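Local coordinates for Galactose/lactose metabolism regulatory protein GAL80 (Saccharomyces cerevisiae, PDB 3BTV) that represses the galactose and lactose metabolic genes by binding GAL4 and blocking its transcriptional activation when no inducing sugar is present, at residues I220-Y223 with Y228-R231; T76-L81 with A85-I90; R359-N362 with G366-H369; L119-V124 with D377-T382. The protein carries 1 engineered substitution. All blocks are in the same frame, centred on the assembly; numbering follows the deposited sequence.

How the contacts relate
The four contacts join helices to their neighbours in different settings. Contact 1 is buried in the C-terminal domain, where a glutamine amide and a water link helix 209-225 to strand 229-237. Contact 2 is a surface contact at an outermost strand of the parallel Rossmann sheet, carried by a phenylalanine on a serine. Contacts 3 and 4, both partly buried, use the two ends of helix 363-380: in each a tyrosine hydroxyl is hydrogen-bonded, to an asparagine at the start and to a histidine near the finish. Contact 4 returns to the sheet of contact 2, whose Ile90 packs on Leu119. The centres of contacts 1 and 2 are about 39 Å apart.

Contact 1. Residues I220-Y223 with Y228-R231; sequences ILQY and YFSR
The rings of Tyr228 and Phe229 both turn an edge to the amide oxygen of Gln222. At the Tyr228 ring, Gln222 OE1 lies in the ring plane, 3.4 Å from Tyr228 CD2, and the amide stands almost upright to that ring at 83°. The same oxygen is near the plane of the Phe229 ring, 3.6 Å from Phe229 CD1, while the aliphatic part of the side chain brings Gln222 CG to 3.8 Å from Phe229 CE1. Further along the Phe229 ring, Leu221 CD2 reaches Phe229 CZ obliquely at 4.3 Å; elsewhere Phe267 of strand 264-271 meets this ring edge-to-face, and Phe397 lies against Tyr228. With its chain extended beyond CG (chi2 169°), Gln222 carries its amide from helix 209-225 to the start of strand 229-237. There a water donates to Gln222 OE1 at 2.8 Å and accepts from Phe229 N at 3.0 Å, lying in plane at the edge of the Phe229 ring. Gln222 NE2 turns back to Ile218 O, one helical turn earlier. Both ends of a buried amide are thus satisfied, and the tie between helix and strand is polar through the water yet aromatic around it.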
loop_
_atom_site.group_PDB
_atom_site.type_symbol
_atom_site.label_atom_id
_atom_site.label_comp_id
_atom_site.label_asym_id
_atom_site.label_seq_id
_atom_site.Cartn_x
_atom_site.Cartn_y
_atom_site.Cartn_z
ATOM N N ILE B 220 -9.199 14.656 -1.464
ATOM C CA ILE B 220 -9.068 14.891 -2.916
ATOM C C ILE B 220 -9.217 13.586 -3.678
ATOM O O ILE B 220 -9.714 13.572 -4.807
ATOM C CB ILE B 220 -7.747 15.612 -3.345
ATOM C CG1 ILE B 220 -6.533 14.743 -3.047
ATOM C CG2 ILE B 220 -7.610 16.988 -2.681
ATOM C CD1 ILE B 220 -5.230 15.372 -3.524
ATOM N N LEU B 221 -8.800 12.481 -3.070
ATOM C CA LEU B 221 -8.956 11.202 -3.759
ATOM C C LEU B 221 -10.429 10.950 -4.033
ATOM O O LEU B 221 -10.815 10.608 -5.149
ATOM C CB LEU B 221 -8.383 10.029 -2.953
ATOM C CG LEU B 221 -8.527 8.726 -3.744
ATOM C CD1 LEU B 221 -7.604 8.747 -5.001
ATOM C CD2 LEU B 221 -8.240 7.521 -2.878
ATOM N N GLN B 222 -11.254 11.126 -3.004
ATOM C CA GLN B 222 -12.686 10.891 -3.133
ATOM C C GLN B 222 -13.311 11.889 -4.076
ATOM O O GLN B 222 -14.207 11.555 -4.846
ATOM C CB GLN B 222 -13.361 10.991 -1.770
ATOM C CG GLN B 222 -12.984 9.854 -0.851
ATOM C CD GLN B 222 -13.444 10.111 0.569
ATOM O OE1 GLN B 222 -14.462 9.594 1.005
ATOM N NE2 GLN B 222 -12.706 10.936 1.288
ATOM N N TYR B 223 -12.816 13.116 -4.022
ATOM C CA TYR B 223 -13.303 14.161 -4.912
ATOM C C TYR B 223 -12.982 13.865 -6.389
ATOM O O TYR B 223 -13.835 14.035 -7.261
ATOM C CB TYR B 223 -12.744 15.521 -4.483
ATOM C CG TYR B 223 -13.320 16.691 -5.260
ATOM C CD1 TYR B 223 -14.675 17.008 -5.177
ATOM C CD2 TYR B 223 -12.515 17.471 -6.076
ATOM C CE1 TYR B 223 -15.203 18.070 -5.878
ATOM C CE2 TYR B 223 -13.035 18.547 -6.780
ATOM C CZ TYR B 223 -14.380 18.829 -6.685
ATOM O OH TYR B 223 -14.903 19.882 -7.390
ATOM N N TYR B 228 -17.227 7.927 -2.380
ATOM C CA TYR B 228 -16.851 7.719 -0.985
ATOM C C TYR B 228 -16.412 6.269 -0.771
ATOM O O TYR B 228 -16.530 5.431 -1.663
ATOM C CB TYR B 228 -18.017 8.046 -0.034
ATOM C CG TYR B 228 -18.454 9.492 -0.113
ATOM C CD1 TYR B 228 -19.695 9.838 -0.627
ATOM C CD2 TYR B 228 -17.608 10.513 0.296
ATOM C CE1 TYR B 228 -20.088 11.167 -0.715
ATOM C CE2 TYR B 228 -17.990 11.835 0.215
ATOM C CZ TYR B 228 -19.231 12.156 -0.294
ATOM O OH TYR B 228 -19.600 13.476 -0.378
ATOM N N PHE B 229 -15.916 5.982 0.427
ATOM C CA PHE B 229 -15.468 4.629 0.748
ATOM C C PHE B 229 -16.612 3.751 1.218
ATOM O O PHE B 229 -17.556 4.237 1.816
ATOM C CB PHE B 229 -14.377 4.661 1.813
ATOM C CG PHE B 229 -13.050 5.075 1.285
ATOM C CD1 PHE B 229 -12.696 6.411 1.251
ATOM C CD2 PHE B 229 -12.165 4.133 0.790
ATOM C CE1 PHE B 229 -11.470 6.798 0.743
ATOM C CE2 PHE B 229 -10.925 4.517 0.278
ATOM C CZ PHE B 229 -10.588 5.850 0.257
ATOM N N SER B 230 -16.510 2.455 0.948
ATOM C CA SER B 230 -17.483 1.485 1.424
ATOM C C SER B 230 -16.953 0.874 2.718
ATOM O O SER B 230 -17.617 0.895 3.755
ATOM C CB SER B 230 -17.699 0.403 0.359
ATOM O OG SER B 230 -18.180 -0.797 0.926
ATOM N N ARG B 231 -15.737 0.343 2.652
ATOM C CA ARG B 231 -15.115 -0.313 3.798
ATOM C C ARG B 231 -13.686 0.182 3.964
ATOM O O ARG B 231 -13.033 0.495 2.990
ATOM C CB ARG B 231 -15.128 -1.832 3.602
ATOM C CG ARG B 231 -16.547 -2.412 3.474
ATOM C CD ARG B 231 -16.573 -3.938 3.393
ATOM N NE ARG B 231 -16.351 -4.564 4.695
ATOM C CZ ARG B 231 -16.780 -5.779 5.030
ATOM N NH1 ARG B 231 -17.469 -6.507 4.159
ATOM N NH2 ARG B 231 -16.528 -6.261 6.242
HETATM O O HOH W 1 -15.743 7.892 2.763
#

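Contact 2. Residues T76-L81 with A85-I90; sequences TAFPTL and ASSSTI
Phe78, whose CB points toward the 85-90 segment, makes its contact with Ser87 through the far end of its ring. CG stands beside the backbone N and anti to the carbonyl carbon (chi1 -70°), a setting that sends the ring from the strand across to the chain just beyond helix 81-86. Neither CB nor CG comes close to the other segment; the touch begins at Phe78 CE2, 3.4 Å from Ser87 CB. At the tip, Phe78 CZ meets both atoms of the serine side chain, with Ser87 OG likewise at 3.4 Å, and it comes within 4.2 Å of Thr89 OG1. Both hydroxyls approach the ring obliquely. They are also bonded to each other, Ser87 OG to Thr89 OG1 at 2.7 Å, where either could be the donor, a pairing that links the two hydroxyls beside the phenyl tip. These residues belong to a beta-alpha-beta unit of the Rossmann fold: strand 76-78, outermost in the parallel sheet, leads into short helix 81-86, and the chain then crosses over to strand 92-95 on the far side of strand 21-26. Thr80 is the N-cap of that helix, and its O accepts a bond from Ser83 OG. Within the helix Ala85 N donates to Leu81 O at 2.8 Å and 164°. Ala85 CB lies 3.3 Å from Leu81 O, and both Leu81 and Ala85 pack on Leu109 of helix 102-112. On the sheet side, Phe78 also rests on Ala54 of strand 50-56.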
loop_
_atom_site.group_PDB
_atom_site.type_symbol
_atom_site.label_atom_id
_atom_site.label_comp_id
_atom_site.label_asym_id
_atom_site.label_seq_id
_atom_site.Cartn_x
_atom_site.Cartn_y
_atom_site.Cartn_z
ATOM N N THR B 76 -11.886 47.966 10.808
ATOM C CA THR B 76 -11.832 48.474 12.168
ATOM C C THR B 76 -11.517 47.322 13.113
ATOM O O THR B 76 -12.041 46.222 12.951
ATOM C CB THR B 76 -13.159 49.147 12.573
ATOM O OG1 THR B 76 -14.240 48.224 12.396
ATOM C CG2 THR B 76 -13.413 50.372 11.710
ATOM N N ALA B 77 -10.654 47.578 14.092
ATOM C CA ALA B 77 -10.217 46.545 15.030
ATOM C C ALA B 77 -11.145 46.429 16.237
ATOM O O ALA B 77 -11.119 47.272 17.137
ATOM C CB ALA B 77 -8.789 46.813 15.485
ATOM N N PHE B 78 -11.956 45.376 16.259
ATOM C CA PHE B 78 -12.914 45.173 17.344
ATOM C C PHE B 78 -12.237 44.687 18.619
ATOM O O PHE B 78 -11.267 43.928 18.564
ATOM C CB PHE B 78 -14.031 44.219 16.916
ATOM C CG PHE B 78 -14.963 44.807 15.894
ATOM C CD1 PHE B 78 -14.527 45.061 14.601
ATOM C CD2 PHE B 78 -16.272 45.116 16.226
ATOM C CE1 PHE B 78 -15.380 45.609 13.659
ATOM C CE2 PHE B 78 -17.130 45.665 15.288
ATOM C CZ PHE B 78 -16.684 45.912 14.004
ATOM N N PRO B 79 -12.753 45.133 19.776
ATOM C CA PRO B 79 -12.172 44.886 21.098
ATOM C C PRO B 79 -12.509 43.500 21.618
ATOM O O PRO B 79 -11.654 42.828 22.197
ATOM C CB PRO B 79 -12.863 45.934 21.991
ATOM C CG PRO B 79 -13.712 46.781 21.067
ATOM C CD PRO B 79 -13.976 45.944 19.869
ATOM N N THR B 80 -13.756 43.088 21.418
ATOM C CA THR B 80 -14.233 41.810 21.929
ATOM C C THR B 80 -14.718 40.930 20.789
ATOM O O THR B 80 -15.022 41.420 19.700
ATOM C CB THR B 80 -15.402 42.008 22.911
ATOM O OG1 THR B 80 -16.520 42.574 22.216
ATOM C CG2 THR B 80 -14.995 42.940 24.036
ATOM N N LEU B 81 -14.791 39.630 21.040
ATOM C CA LEU B 81 -15.347 38.717 20.054
ATOM C C LEU B 81 -16.813 39.080 19.843
ATOM O O LEU B 81 -17.339 38.990 18.735
ATOM C CB LEU B 81 -15.219 37.269 20.528
ATOM C CG LEU B 81 -15.631 36.178 19.533
ATOM C CD1 LEU B 81 -14.805 36.266 18.257
ATOM C CD2 LEU B 81 -15.516 34.788 20.159
ATOM N N ALA B 85 -18.414 39.867 16.298
ATOM C CA ALA B 85 -19.434 38.979 15.740
ATOM C C ALA B 85 -20.784 39.665 15.543
ATOM O O ALA B 85 -21.559 39.280 14.664
ATOM C CB ALA B 85 -19.594 37.741 16.613
ATOM N N SER B 86 -21.061 40.670 16.369
ATOM C CA SER B 86 -22.331 41.380 16.319
ATOM C C SER B 86 -22.367 42.388 15.179
ATOM O O SER B 86 -23.420 42.629 14.588
ATOM C CB SER B 86 -22.597 42.086 17.648
ATOM O OG SER B 86 -22.657 41.151 18.712
ATOM N N SER B 87 -21.212 42.972 14.874
ATOM C CA SER B 87 -21.117 43.993 13.837
ATOM C C SER B 87 -21.916 43.617 12.596
ATOM O O SER B 87 -22.028 42.444 12.252
ATOM C CB SER B 87 -19.656 44.248 13.458
ATOM O OG SER B 87 -19.556 45.217 12.422
ATOM N N SER B 88 -22.473 44.622 11.930
ATOM C CA SER B 88 -23.232 44.398 10.708
ATOM C C SER B 88 -22.433 44.844 9.492
ATOM O O SER B 88 -22.931 44.814 8.368
ATOM C CB SER B 88 -24.567 45.134 10.767
ATOM O OG SER B 88 -24.393 46.461 11.236
ATOM N N THR B 89 -21.190 45.255 9.723
ATOM C CA THR B 89 -20.301 45.644 8.636
ATOM C C THR B 89 -19.658 44.417 8.003
ATOM O O THR B 89 -18.829 44.539 7.104
ATOM C CB THR B 89 -19.191 46.590 9.125
ATOM O OG1 THR B 89 -18.409 45.933 10.130
ATOM C CG2 THR B 89 -19.793 47.862 9.707
ATOM N N ILE B 90 -20.056 43.236 8.474
ATOM C CA ILE B 90 -19.426 41.981 8.067
ATOM C C ILE B 90 -20.363 41.055 7.296
ATOM O O ILE B 90 -21.472 40.759 7.744
ATOM C CB ILE B 90 -18.899 41.197 9.283
ATOM C CG1 ILE B 90 -17.969 42.065 10.130
ATOM C CG2 ILE B 90 -18.184 39.933 8.823
ATOM C CD1 ILE B 90 -17.587 41.428 11.455
#

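Contact 3. Residues R359-N362 with G366-H369; sequences RNYN and GNIH
Tyr361 and Asn367 come together through two different first torsions. In Tyr361, CG is trans to the backbone N (chi1 -180°), which stretches the ring forward from the loop along the first turn of helix 363-380; in Asn367, CG sits beside its own backbone N (chi1 -66°), which turns the amide back toward the start of the helix. The phenol then donates to the amide oxygen, Tyr361 OH to Asn367 OD1, at 2.7 Å. The acceptor is in the plane of the ring at its edge, whereas the donor is slightly tilted from the carbonyl plane of the amide. Ring and amide planes are inclined to each other, and the two side chains cross at about a right angle.

Gly366 lies beside this bond. Having no side chain, it lets the end of the ring come close to the helix backbone: Tyr361 CZ is 3.8 Å from Gly366 CA, approached obliquely, and Tyr361 OH is 3.2 Å from Gly366 C. The glycine is also held by its amide, since Gly366 N donates to Asn362 O at 2.6 Å; the N-H...O angle is 142°, although the donor lies nearly along the carbonyl direction. Pro159, which opens helix 159-169, touches both Tyr361 and Asn367 and so brings a second helix start against the pair. The whole forms the N-terminus of helix 363-380: Asn362 is the N-cap residue, its carbonyl accepts an i to i+4 bond, and Asn367, fifth in the helix, takes the hydroxyl of the residue just before the cap.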
loop_
_atom_site.group_PDB
_atom_site.type_symbol
_atom_site.label_atom_id
_atom_site.label_comp_id
_atom_site.label_asym_id
_atom_site.label_seq_id
_atom_site.Cartn_x
_atom_site.Cartn_y
_atom_site.Cartn_z
ATOM N N ARG B 359 4.816 25.203 -14.301
ATOM C CA ARG B 359 6.043 25.647 -13.662
ATOM C C ARG B 359 5.814 27.004 -13.013
ATOM O O ARG B 359 5.120 27.863 -13.567
ATOM C CB ARG B 359 7.158 25.731 -14.700
ATOM C CG ARG B 359 6.835 24.924 -15.944
ATOM C CD ARG B 359 8.068 24.381 -16.630
ATOM N NE ARG B 359 7.701 23.380 -17.627
ATOM C CZ ARG B 359 8.561 22.774 -18.437
ATOM N NH1 ARG B 359 9.855 23.062 -18.381
ATOM N NH2 ARG B 359 8.124 21.879 -19.308
ATOM N N ASN B 360 6.383 27.184 -11.829
ATOM C CA ASN B 360 6.220 28.427 -11.079
ATOM C C ASN B 360 4.811 28.622 -10.524
ATOM O O ASN B 360 4.396 29.750 -10.251
ATOM C CB ASN B 360 6.613 29.639 -11.935
ATOM C CG ASN B 360 8.103 29.704 -12.210
ATOM O OD1 ASN B 360 8.919 29.265 -11.396
ATOM N ND2 ASN B 360 8.466 30.258 -13.363
ATOM N N TYR B 361 4.067 27.532 -10.364
ATOM C CA TYR B 361 2.774 27.633 -9.698
ATOM C C TYR B 361 2.974 27.508 -8.202
ATOM O O TYR B 361 3.586 26.555 -7.721
ATOM C CB TYR B 361 1.781 26.577 -10.196
ATOM C CG TYR B 361 0.419 26.652 -9.533
ATOM C CD1 TYR B 361 -0.447 27.716 -9.767
ATOM C CD2 TYR B 361 -0.004 25.650 -8.678
ATOM C CE1 TYR B 361 -1.699 27.765 -9.154
ATOM C CE2 TYR B 361 -1.245 25.693 -8.073
ATOM C CZ TYR B 361 -2.085 26.735 -8.313
ATOM O OH TYR B 361 -3.308 26.744 -7.687
ATOM N N ASN B 362 2.472 28.493 -7.469
ATOM C CA ASN B 362 2.517 28.452 -6.024
ATOM C C ASN B 362 1.239 27.810 -5.517
ATOM O O ASN B 362 0.208 28.472 -5.409
ATOM C CB ASN B 362 2.656 29.869 -5.478
ATOM C CG ASN B 362 3.014 29.896 -4.014
ATOM O OD1 ASN B 362 2.842 28.907 -3.293
ATOM N ND2 ASN B 362 3.518 31.034 -3.561
ATOM N N GLY B 366 -1.877 29.722 -4.514
ATOM C CA GLY B 366 -2.707 29.447 -5.669
ATOM C C GLY B 366 -3.996 28.741 -5.291
ATOM O O GLY B 366 -5.089 29.189 -5.636
ATOM N N ASN B 367 -3.880 27.631 -4.573
ATOM C CA ASN B 367 -5.063 26.848 -4.263
ATOM C C ASN B 367 -6.062 27.640 -3.436
ATOM O O ASN B 367 -7.257 27.643 -3.739
ATOM C CB ASN B 367 -4.690 25.526 -3.599
ATOM C CG ASN B 367 -3.922 24.622 -4.538
ATOM O OD1 ASN B 367 -3.797 24.927 -5.716
ATOM N ND2 ASN B 367 -3.412 23.502 -4.025
ATOM N N ILE B 368 -5.575 28.328 -2.407
ATOM C CA ILE B 368 -6.458 29.167 -1.599
ATOM C C ILE B 368 -7.041 30.297 -2.445
ATOM O O ILE B 368 -8.184 30.709 -2.249
ATOM C CB ILE B 368 -5.750 29.768 -0.358
ATOM C CG1 ILE B 368 -5.669 28.739 0.774
ATOM C CG2 ILE B 368 -6.516 30.971 0.143
ATOM C CD1 ILE B 368 -4.656 27.645 0.533
ATOM N N HIS B 369 -6.257 30.787 -3.397
ATOM C CA HIS B 369 -6.720 31.878 -4.243
ATOM C C HIS B 369 -7.914 31.414 -5.058
ATOM O O HIS B 369 -8.916 32.120 -5.180
ATOM C CB HIS B 369 -5.610 32.343 -5.185
ATOM C CG HIS B 369 -6.004 33.507 -6.042
ATOM N ND1 HIS B 369 -6.455 33.361 -7.336
ATOM C CD2 HIS B 369 -6.028 34.836 -5.783
ATOM C CE1 HIS B 369 -6.734 34.550 -7.841
ATOM N NE2 HIS B 369 -6.484 35.461 -6.919
#

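Contact 4. Residues L119-V124 with D377-T382; sequences LKYLFV and DFHFNT
Tyr121 OH and His379 ND1 are 2.9 Å apart in a hydrogen bond in which either could be the donor. The two groups meet edge on: ND1 lies near the plane of the tyrosine ring, and the hydroxyl near that of the imidazole. The rings themselves are oblique, their planes at 75° and their centroids 5.6 Å apart, and Tyr121 CE1 approaches His379 ND1 to 3.7 Å. On the other flank of the same hydroxyl sits Phe378, with CE2 3.7 Å from Tyr121 OH and 4.1 Å from Tyr121 CE2. The end of the tyrosine is therefore held between two consecutive residues of the helix, one polar and one apolar. Both can reach it because their CG atoms lie trans to the backbone N (His379 chi1 176°), directing the two rings from the last turn toward the sheet.

Tyr121 begins strand 121-125 of the parallel Rossmann sheet, between strands 92-95 and 148-152, and its side chain also touches Met92, Gln148 and Ile150. The contact thus brings the C-terminal end of helix 363-380, some 250 residues further on, against the nucleotide-binding type of fold. That helix ends in a Schellman motif: Asn381, with positive phi, is its C' residue, Thr382 N donates to Asp377 O at 3.1 Å, and Asn381 N makes a weak bond to Phe378 O. Beside the motif, His379 CD2 lies 3.3 Å above the plane of the Phe380 ring, over its centre, and both residues touch Ile21 of strand 21-26, while the Phe378 ring meets Phe392 edge-to-face.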
loop_
_atom_site.group_PDB
_atom_site.type_symbol
_atom_site.label_atom_id
_atom_site.label_comp_id
_atom_site.label_asym_id
_atom_site.label_seq_id
_atom_site.Cartn_x
_atom_site.Cartn_y
_atom_site.Cartn_z
ATOM N N LEU B 119 -24.647 38.847 7.776
ATOM C CA LEU B 119 -23.772 37.679 7.706
ATOM C C LEU B 119 -24.321 36.638 6.741
ATOM O O LEU B 119 -25.451 36.170 6.887
ATOM C CB LEU B 119 -23.553 37.051 9.085
ATOM C CG LEU B 119 -22.438 35.996 9.100
ATOM C CD1 LEU B 119 -21.075 36.640 8.887
ATOM C CD2 LEU B 119 -22.449 35.187 10.382
ATOM N N LYS B 120 -23.508 36.276 5.755
ATOM C CA LYS B 120 -23.917 35.314 4.742
ATOM C C LYS B 120 -22.983 34.112 4.704
ATOM O O LYS B 120 -23.373 33.026 4.276
ATOM C CB LYS B 120 -23.936 35.978 3.363
ATOM C CG LYS B 120 -24.865 37.174 3.255
ATOM C CD LYS B 120 -26.323 36.761 3.369
ATOM C CE LYS B 120 -27.252 37.967 3.284
ATOM N NZ LYS B 120 -27.130 38.864 4.468
ATOM N N TYR B 121 -21.747 34.309 5.151
ATOM C CA TYR B 121 -20.730 33.285 4.985
ATOM C C TYR B 121 -19.869 33.048 6.207
ATOM O O TYR B 121 -19.458 33.991 6.886
ATOM C CB TYR B 121 -19.823 33.638 3.808
ATOM C CG TYR B 121 -20.553 33.803 2.499
ATOM C CD1 TYR B 121 -20.789 35.065 1.965
ATOM C CD2 TYR B 121 -21.012 32.697 1.796
ATOM C CE1 TYR B 121 -21.457 35.220 0.763
ATOM C CE2 TYR B 121 -21.682 32.841 0.595
ATOM C CZ TYR B 121 -21.903 34.102 0.084
ATOM O OH TYR B 121 -22.572 34.241 -1.110
ATOM N N LEU B 122 -19.585 31.777 6.466
ATOM C CA LEU B 122 -18.610 31.401 7.479
ATOM C C LEU B 122 -17.544 30.505 6.864
ATOM O O LEU B 122 -17.842 29.430 6.337
ATOM C CB LEU B 122 -19.270 30.695 8.661
ATOM C CG LEU B 122 -18.268 30.176 9.698
ATOM C CD1 LEU B 122 -17.506 31.346 10.335
ATOM C CD2 LEU B 122 -18.973 29.339 10.762
ATOM N N PHE B 123 -16.301 30.957 6.937
ATOM C CA PHE B 123 -15.183 30.275 6.298
ATOM C C PHE B 123 -14.249 29.764 7.390
ATOM O O PHE B 123 -13.703 30.556 8.161
ATOM C CB PHE B 123 -14.453 31.279 5.406
ATOM C CG PHE B 123 -13.411 30.671 4.504
ATOM C CD1 PHE B 123 -12.827 31.436 3.503
ATOM C CD2 PHE B 123 -13.016 29.358 4.648
ATOM C CE1 PHE B 123 -11.867 30.896 2.663
ATOM C CE2 PHE B 123 -12.057 28.809 3.806
ATOM C CZ PHE B 123 -11.481 29.578 2.818
ATOM N N VAL B 124 -14.074 28.444 7.464
ATOM C CA VAL B 124 -13.200 27.838 8.474
ATOM C C VAL B 124 -12.145 26.973 7.821
ATOM O O VAL B 124 -12.406 26.326 6.812
ATOM C CB VAL B 124 -14.003 26.993 9.505
ATOM C CG1 VAL B 124 -13.085 26.446 10.596
ATOM C CG2 VAL B 124 -15.119 27.838 10.138
ATOM N N ASP B 377 -17.513 33.966 -7.509
ATOM C CA ASP B 377 -18.182 33.548 -8.734
ATOM C C ASP B 377 -19.542 32.945 -8.431
ATOM O O ASP B 377 -20.496 33.127 -9.183
ATOM C CB ASP B 377 -17.322 32.551 -9.498
ATOM C CG ASP B 377 -16.141 33.209 -10.168
ATOM O OD1 ASP B 377 -15.886 34.399 -9.884
ATOM O OD2 ASP B 377 -15.472 32.541 -10.980
ATOM N N PHE B 378 -19.617 32.205 -7.334
ATOM C CA PHE B 378 -20.894 31.736 -6.832
ATOM C C PHE B 378 -21.690 32.946 -6.384
ATOM O O PHE B 378 -22.868 33.094 -6.707
ATOM C CB PHE B 378 -20.680 30.791 -5.650
ATOM C CG PHE B 378 -21.907 30.584 -4.792
ATOM C CD1 PHE B 378 -22.995 29.857 -5.263
ATOM C CD2 PHE B 378 -21.959 31.092 -3.501
ATOM C CE1 PHE B 378 -24.121 29.659 -4.469
ATOM C CE2 PHE B 378 -23.083 30.894 -2.701
ATOM C CZ PHE B 378 -24.163 30.177 -3.188
ATOM N N HIS B 379 -21.020 33.818 -5.645
ATOM C CA HIS B 379 -21.671 34.945 -5.003
ATOM C C HIS B 379 -22.175 35.985 -5.990
ATOM O O HIS B 379 -23.184 36.632 -5.748
ATOM C CB HIS B 379 -20.716 35.612 -4.027
ATOM C CG HIS B 379 -21.276 36.846 -3.400
ATOM N ND1 HIS B 379 -22.264 36.809 -2.442
ATOM C CD2 HIS B 379 -20.988 38.155 -3.596
ATOM C CE1 HIS B 379 -22.560 38.041 -2.070
ATOM N NE2 HIS B 379 -21.797 38.876 -2.754
ATOM N N PHE B 380 -21.458 36.148 -7.095
ATOM C CA PHE B 380 -21.802 37.149 -8.092
ATOM C C PHE B 380 -22.345 36.490 -9.350
ATOM O O PHE B 380 -22.675 37.167 -10.323
ATOM C CB PHE B 380 -20.578 37.992 -8.443
ATOM C CG PHE B 380 -20.115 38.882 -7.327
ATOM C CD1 PHE B 380 -18.830 38.776 -6.829
ATOM C CD2 PHE B 380 -20.963 39.830 -6.779
ATOM C CE1 PHE B 380 -18.401 39.594 -5.811
ATOM C CE2 PHE B 380 -20.539 40.650 -5.756
ATOM C CZ PHE B 380 -19.256 40.532 -5.270
ATOM N N ASN B 381 -22.425 35.166 -9.328
ATOM C CA ASN B 381 -22.966 34.425 -10.456
ATOM C C ASN B 381 -22.263 34.814 -11.755
ATOM O O ASN B 381 -22.907 35.239 -12.712
ATOM C CB ASN B 381 -24.468 34.683 -10.569
ATOM C CG ASN B 381 -25.205 33.542 -11.228
ATOM O OD1 ASN B 381 -24.610 32.725 -11.934
ATOM N ND2 ASN B 381 -26.511 33.476 -11.002
ATOM N N THR B 382 -20.942 34.671 -11.778
ATOM C CA THR B 382 -20.140 35.057 -12.937
ATOM C C THR B 382 -20.437 34.170 -14.148
ATOM O O THR B 382 -20.136 34.530 -15.287
ATOM C CB THR B 382 -18.632 35.006 -12.622
ATOM O OG1 THR B 382 -18.403 35.470 -11.287
ATOM C CG2 THR B 382 -17.847 35.870 -13.604
#